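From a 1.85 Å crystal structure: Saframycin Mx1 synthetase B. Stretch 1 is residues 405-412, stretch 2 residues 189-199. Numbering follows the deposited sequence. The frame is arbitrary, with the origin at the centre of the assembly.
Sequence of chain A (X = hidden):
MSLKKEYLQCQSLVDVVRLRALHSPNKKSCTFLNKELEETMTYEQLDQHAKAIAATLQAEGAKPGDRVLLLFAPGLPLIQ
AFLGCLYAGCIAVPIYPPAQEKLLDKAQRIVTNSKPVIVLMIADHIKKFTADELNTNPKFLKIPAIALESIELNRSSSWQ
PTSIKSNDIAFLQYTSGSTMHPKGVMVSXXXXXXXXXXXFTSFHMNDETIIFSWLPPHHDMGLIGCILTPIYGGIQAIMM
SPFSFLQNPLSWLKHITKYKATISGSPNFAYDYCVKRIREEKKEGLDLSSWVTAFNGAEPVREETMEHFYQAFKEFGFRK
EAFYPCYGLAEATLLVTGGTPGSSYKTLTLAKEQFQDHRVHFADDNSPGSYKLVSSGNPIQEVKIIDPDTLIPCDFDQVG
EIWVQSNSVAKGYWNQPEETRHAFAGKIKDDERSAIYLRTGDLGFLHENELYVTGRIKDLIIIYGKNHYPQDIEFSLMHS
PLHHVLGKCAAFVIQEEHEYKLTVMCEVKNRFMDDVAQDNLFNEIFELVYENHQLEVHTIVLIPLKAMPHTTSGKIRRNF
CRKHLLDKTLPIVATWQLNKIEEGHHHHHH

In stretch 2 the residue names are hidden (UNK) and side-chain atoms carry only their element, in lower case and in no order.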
ATOM      1  N   GLN A 405       6.371 -19.774   1.862  1.00 18.19           N
ATOM      2  CA  GLN A 405       5.376 -20.847   1.712  1.00 19.94           C
ATOM      3  C   GLN A 405       4.342 -20.819   2.823  1.00 17.69           C
ATOM      4  O   GLN A 405       4.698 -20.713   3.995  1.00 17.70           O
ATOM      5  CB  GLN A 405       6.049 -22.241   1.667  1.00 21.74           C
ATOM      6  CG  GLN A 405       5.052 -23.396   1.838  1.00 26.43           C
ATOM      7  CD  GLN A 405       5.697 -24.763   1.661  1.00 32.37           C
ATOM      8  OE1 GLN A 405       6.628 -25.132   2.391  1.00 35.61           O
ATOM      9  NE2 GLN A 405       5.204 -25.526   0.690  1.00 33.67           N
ATOM     10  N   SER A 406       3.065 -20.906   2.456  1.00 16.18           N
ATOM     11  CA  SER A 406       1.996 -21.098   3.429  1.00 16.24           C
ATOM     12  C   SER A 406       0.653 -21.089   2.706  1.00 17.44           C
ATOM     13  O   SER A 406       0.578 -20.822   1.504  1.00 15.35           O
ATOM     14  CB  SER A 406       1.984 -19.974   4.487  1.00 17.29           C
ATOM     15  OG  SER A 406       1.248 -18.835   4.024  1.00 14.90           O
ATOM     16  N   ASN A 407      -0.412 -21.338   3.453  1.00 16.48           N
ATOM     17  CA  ASN A 407      -1.754 -21.284   2.888  1.00 18.09           C
ATOM     18  C   ASN A 407      -2.180 -19.866   2.454  1.00 17.04           C
ATOM     19  O   ASN A 407      -3.235 -19.686   1.833  1.00 16.32           O
ATOM     20  CB  ASN A 407      -2.750 -21.864   3.883  1.00 19.61           C
ATOM     21  CG  ASN A 407      -2.700 -23.391   3.941  1.00 22.60           C
ATOM     22  OD1 ASN A 407      -3.097 -23.991   4.932  1.00 27.54           O
ATOM     23  ND2 ASN A 407      -2.205 -24.012   2.883  1.00 21.33           N
ATOM     24  N   SER A 408      -1.374 -18.860   2.794  1.00 14.36           N
ATOM     25  CA  SER A 408      -1.633 -17.481   2.343  1.00 14.13           C
ATOM     26  C   SER A 408      -1.014 -17.187   0.981  1.00 15.51           C
ATOM     27  O   SER A 408      -1.264 -16.136   0.393  1.00 15.04           O
ATOM     28  CB  SER A 408      -1.100 -16.447   3.379  1.00 13.25           C
ATOM     29  OG  SER A 408      -1.895 -16.444   4.568  1.00 12.05           O
ATOM     30  N   VAL A 409      -0.185 -18.093   0.480  1.00 14.97           N
ATOM     31  CA  VAL A 409       0.434 -17.863  -0.815  1.00 16.51           C
ATOM     32  C   VAL A 409      -0.601 -17.997  -1.919  1.00 16.27           C
ATOM     33  O   VAL A 409      -1.294 -19.008  -2.024  1.00 13.99           O
ATOM     34  CB  VAL A 409       1.615 -18.813  -1.083  1.00 16.07           C
ATOM     35  CG1 VAL A 409       1.996 -18.759  -2.555  1.00 15.75           C
ATOM     36  CG2 VAL A 409       2.800 -18.438  -0.164  1.00 15.76           C
ATOM     37  N   ALA A 410      -0.695 -16.958  -2.724  1.00 13.10           N
ATOM     38  CA  ALA A 410      -1.733 -16.833  -3.736  1.00 16.08           C
ATOM     39  C   ALA A 410      -1.564 -17.833  -4.886  1.00 17.41           C
ATOM     40  O   ALA A 410      -0.543 -18.518  -5.014  1.00 15.41           O
ATOM     41  CB  ALA A 410      -1.775 -15.407  -4.265  1.00 14.99           C
ATOM     42  N   LYS A 411      -2.583 -17.875  -5.734  1.00 18.14           N
ATOM     43  CA  LYS A 411      -2.711 -18.868  -6.781  1.00 20.98           C
ATOM     44  C   LYS A 411      -1.961 -18.535  -8.093  1.00 22.62           C
ATOM     45  O   LYS A 411      -1.750 -19.401  -8.940  1.00 25.69           O
ATOM     46  CB  LYS A 411      -4.217 -19.077  -7.055  1.00 22.44           C
ATOM     47  CG  LYS A 411      -4.547 -19.989  -8.244  1.00 28.80           C
ATOM     48  CD  LYS A 411      -3.861 -21.332  -8.138  1.00 32.79           C
ATOM     49  CE  LYS A 411      -4.465 -22.326  -9.127  1.00 34.44           C
ATOM     50  NZ  LYS A 411      -3.846 -23.685  -8.964  1.00 38.80           N
ATOM     51  N   GLY A 412      -1.562 -17.291  -8.274  1.00 17.24           N
ATOM     52  CA  GLY A 412      -0.873 -16.913  -9.495  1.00 16.08           C
ATOM     53  C   GLY A 412      -1.265 -15.504  -9.892  1.00 16.51           C
ATOM     54  O   GLY A 412      -1.897 -14.795  -9.126  1.00 15.78           O
ATOM     55  N   UNK A 189     -10.452 -17.539  -1.492  1.00 13.87           N
ATOM     56  CA  UNK A 189     -11.142 -17.392  -0.227  1.00 16.54           C
ATOM     57  C   UNK A 189     -10.337 -17.974   0.937  1.00 14.35           C
ATOM     58  O   UNK A 189     -10.336 -17.413   2.036  1.00 14.24           O
ATOM     59  c   UNK A 189     -13.530 -17.128  -1.010  1.00 14.93           C
ATOM     60  c   UNK A 189     -14.914 -15.429  -1.240  1.00 17.04           C
ATOM     61  n   UNK A 189     -14.883 -16.079  -2.390  1.00 17.33           N
ATOM     62  c   UNK A 189     -12.546 -18.010  -0.312  1.00 16.45           C
ATOM     63  c   UNK A 189     -14.021 -17.148  -2.274  1.00 17.75           C
ATOM     64  n   UNK A 189     -14.111 -16.045  -0.389  1.00 15.70           N
ATOM     65  N   UNK A 190      -9.662 -19.093   0.691  1.00 15.51           N
ATOM     66  CA  UNK A 190      -8.816 -19.746   1.698  1.00 18.22           C
ATOM     67  C   UNK A 190      -7.560 -18.892   1.977  1.00 16.54           C
ATOM     68  O   UNK A 190      -7.148 -18.744   3.130  1.00 14.88           O
ATOM     69  c   UNK A 190      -7.540 -23.204   4.119  1.00 27.23           C
ATOM     70  c   UNK A 190      -6.540 -22.599   2.262  1.00 22.72           C
ATOM     71  n   UNK A 190      -8.379 -22.454   3.422  1.00 32.15           N
ATOM     72  c   UNK A 190      -7.767 -22.027   2.264  1.00 23.79           C
ATOM     73  c   UNK A 190      -8.461 -21.179   1.235  1.00 18.66           C
ATOM     74  n   UNK A 190      -6.415 -23.304   3.438  1.00 25.47           N
ATOM     75  N   UNK A 191      -6.970 -18.318   0.931  1.00 13.67           N
ATOM     76  CA  UNK A 191      -5.801 -17.443   1.117  1.00 14.25           C
ATOM     77  C   UNK A 191      -6.151 -16.303   2.053  1.00 12.76           C
ATOM     78  O   UNK A 191      -5.403 -15.971   2.956  1.00 12.82           O
ATOM     79  c   UNK A 191      -4.670 -17.719  -1.165  1.00 15.79           C
ATOM     80  o   UNK A 191      -3.986 -18.678  -0.758  1.00 16.48           O
ATOM     81  n   UNK A 191      -4.787 -17.414  -2.449  1.00 12.42           N
ATOM     82  c   UNK A 191      -5.384 -16.777  -0.207  1.00 13.19           C
ATOM     83  N   UNK A 192      -7.283 -15.675   1.765  1.00 13.81           N
ATOM     84  CA  UNK A 192      -7.743 -14.502   2.482  1.00 13.45           C
ATOM     85  C   UNK A 192      -7.988 -14.815   3.955  1.00 14.13           C
ATOM     86  O   UNK A 192      -7.441 -14.149   4.835  1.00 12.27           O
ATOM     87  c   UNK A 192      -9.661 -12.774   2.542  1.00 14.57           C
ATOM     88  c   UNK A 192     -10.961 -12.411   1.854  1.00 13.90           C
ATOM     89  c   UNK A 192      -9.011 -13.968   1.830  1.00 13.08           C
ATOM     90  c   UNK A 192      -8.720 -11.567   2.602  1.00 13.64           C
ATOM     91  N   UNK A 193      -8.805 -15.827   4.233  1.00 14.16           N
ATOM     92  CA  UNK A 193      -9.051 -16.182   5.634  1.00 14.50           C
ATOM     93  C   UNK A 193      -7.761 -16.583   6.339  1.00 14.72           C
ATOM     94  O   UNK A 193      -7.565 -16.275   7.501  1.00 15.55           O
ATOM     95  c   UNK A 193     -12.396 -18.271   5.538  1.00 17.90           C
ATOM     96  c   UNK A 193     -10.093 -17.296   5.755  1.00 17.23           C
ATOM     97  c   UNK A 193     -12.109 -15.830   6.199  1.00 14.87           C
ATOM     98  c   UNK A 193     -11.549 -16.978   5.363  1.00 15.72           C
ATOM     99  N   UNK A 194      -6.874 -17.288   5.654  1.00 14.61           N
ATOM    100  CA  UNK A 194      -5.650 -17.684   6.315  1.00 15.00           C
ATOM    101  C   UNK A 194      -4.869 -16.448   6.778  1.00 14.53           C
ATOM    102  O   UNK A 194      -4.342 -16.392   7.902  1.00 13.40           O
ATOM    103  c   UNK A 194      -4.751 -18.477   5.391  1.00 14.68           C
ATOM    104  o   UNK A 194      -3.726 -19.953   6.915  1.00 18.69           O
ATOM    105  o   UNK A 194      -2.427 -18.501   5.929  1.00 14.13           O
ATOM    106  c   UNK A 194      -3.542 -19.018   6.118  1.00 17.17           C
ATOM    107  N   UNK A 195      -4.754 -15.472   5.891  1.00 13.33           N
ATOM    108  CA  UNK A 195      -3.974 -14.287   6.240  1.00 12.76           C
ATOM    109  C   UNK A 195      -4.651 -13.395   7.266  1.00 13.70           C
ATOM    110  O   UNK A 195      -3.989 -12.867   8.157  1.00 13.11           O
ATOM    111  o   UNK A 195      -2.169 -11.527   5.370  1.00 12.48           O
ATOM    112  c   UNK A 195      -3.534 -13.485   5.016  1.00 11.24           C
ATOM    113  c   UNK A 195      -2.216 -12.749   5.273  1.00 13.22           C
ATOM    114  n   UNK A 195      -1.145 -13.518   5.426  1.00 13.05           N
ATOM    115  N   UNK A 196      -5.968 -13.226   7.146  1.00 13.04           N
ATOM    116  CA  UNK A 196      -6.725 -12.482   8.145  1.00 13.95           C
ATOM    117  C   UNK A 196      -6.507 -13.061   9.529  1.00 13.34           C
ATOM    118  O   UNK A 196      -6.424 -12.335  10.491  1.00 13.77           O
ATOM    119  c   UNK A 196      -7.988 -10.451   6.223  1.00 12.62           C
ATOM    120  c   UNK A 196      -8.237 -12.452   7.841  1.00 12.88           C
ATOM    121  c   UNK A 196     -10.167 -11.738   6.381  1.00 13.14           C
ATOM    122  c   UNK A 196      -8.665 -11.817   6.513  1.00 15.54           C
ATOM    123  N   UNK A 197      -6.450 -14.379   9.627  1.00 16.41           N
ATOM    124  CA  UNK A 197      -6.197 -15.009  10.921  1.00 15.42           C
ATOM    125  C   UNK A 197      -4.771 -14.742  11.401  1.00 16.39           C
ATOM    126  O   UNK A 197      -4.529 -14.499  12.590  1.00 15.20           O
ATOM    127  o   UNK A 197      -6.607 -16.962  13.191  1.00 29.16           O
ATOM    128  n   UNK A 197      -5.056 -18.129  12.056  1.00 28.15           N
ATOM    129  c   UNK A 197      -6.417 -16.521  10.838  1.00 18.56           C
ATOM    130  c   UNK A 197      -6.031 -17.230  12.135  1.00 22.50           C
ATOM    131  N   UNK A 198      -3.826 -14.800  10.477  1.00 15.23           N
ATOM    132  CA  UNK A 198      -2.446 -14.526  10.828  1.00 15.09           C
ATOM    133  C   UNK A 198      -2.284 -13.080  11.315  1.00 15.42           C
ATOM    134  O   UNK A 198      -1.574 -12.826  12.286  1.00 15.02           O
ATOM    135  n   UNK A 198      -0.824 -19.013   8.157  1.00 17.73           N
ATOM    136  c   UNK A 198      -1.235 -16.278   9.446  1.00 17.24           C
ATOM    137  c   UNK A 198       0.109 -17.867   8.018  1.00 19.12           C
ATOM    138  c   UNK A 198      -1.520 -14.802   9.649  1.00 15.67           C
ATOM    139  c   UNK A 198      -0.555 -16.496   8.098  1.00 16.98           C
ATOM    140  N   UNK A 199      -2.957 -12.148  10.652  1.00 14.86           N
ATOM    141  CA  UNK A 199      -2.921 -10.736  11.046  1.00 13.79           C
ATOM    142  C   UNK A 199      -3.578 -10.507  12.414  1.00 15.72           C
ATOM    143  O   UNK A 199      -2.991  -9.876  13.309  1.00 15.64           O
ATOM    144  c   UNK A 199      -3.621  -9.320   7.451  1.00 12.94           C
ATOM    145  c   UNK A 199      -3.682  -8.377  10.437  1.00 13.90           C
ATOM    146  c   UNK A 199      -3.608  -9.839   9.979  1.00 12.66           C
ATOM    147  c   UNK A 199      -2.884  -9.973   8.629  1.00 12.77           C
TER
HETATM  148  O   HOH W   1      -5.456 -22.050   6.385  1.00 28.12           O

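Stretch 2 is a helix, and stretch 1 meets one flank of it with a type I turn running from Ser-406 to Val-409. Position 189 carries one carbon and then a five-membered ring of three carbons and two nitrogens, the imidazole of histidine; His-189 is out of reach of stretch 1. Position 190 has the same set of atoms, and a ring nitrogen lies 3.7 Å from OD1 of Asn-407, so it too is histidine. The CA-to-CB bond of His-190 points sideways, but the ring comes nearer, and NE2 is the nitrogen that approaches OD1 of Asn-407, which sits at the ring edge.

Position 191 has two carbons, the second bearing one oxygen and one nitrogen, and this end reaches into the turn, close to O of Asn-407 and O of Val-409. This is asparagine. The modelled OD1 of Asn-191 is 2.9 Å from O of Asn-407 and 3.0 Å from O of Val-409. The amide is probably turned over in the model, so these contacts remain open. The backbone adds a CA-H...O contact, CA of Asn-191 to O of Asn-407, at 3.5 Å.

Positions 192 and 193 each have four carbons forked at the second, the pattern of leucine. Neither Leu-192 nor Leu-193 touches stretch 1.

Position 194 has two carbons, the second carrying two oxygens, and one oxygen lies 2.5 Å from OG of Ser-408. This is aspartate: the carboxylate of Asp-194 accepts through OD2 from Ser-408 OG, while a water donates to its OD1 and, weakly, to OD1 of Asn-407.

Position 195 has two carbons, the second carrying one oxygen and one nitrogen; the nitrogen lies 3.1 Å from OG of Ser-408. This is asparagine. An amide suits the place because it can donate: ND2 of Asn-195 gives a hydrogen bond to OG of Ser-408.

Position 196, four carbons forked at the second, is leucine, and Leu-196 points away from stretch 1. Position 197, two carbons ending in one oxygen and one nitrogen, is asparagine, out of reach.

Position 198 is four carbons in a row ending in nitrogen, and a chain carbon lies 3.8 Å from OG of Ser-408. This is lysine. Lys-198 makes that approach with CD, and its NZ forms a 2.8 Å salt bridge with OD2 of Asp-194, balancing the carboxylate's charge. Position 199, four carbons forked at the first with one longer arm, is isoleucine; Ile-199 does not reach stretch 1.

The contact centres on Ser-408, whose hydroxyl donates to Asp-194 and accepts from Asn-195. The turn is steadied from within by Ser-406 OG, which accepts from Ser-408 N at 2.9 Å. Position 191, the pair 194 and 195, and position 198 follow one another at steps of three or four residues, about one helical turn, and so bring their side chains to the same flank.

Stretch 2, residues 189-199: HHNLLDNLNKI
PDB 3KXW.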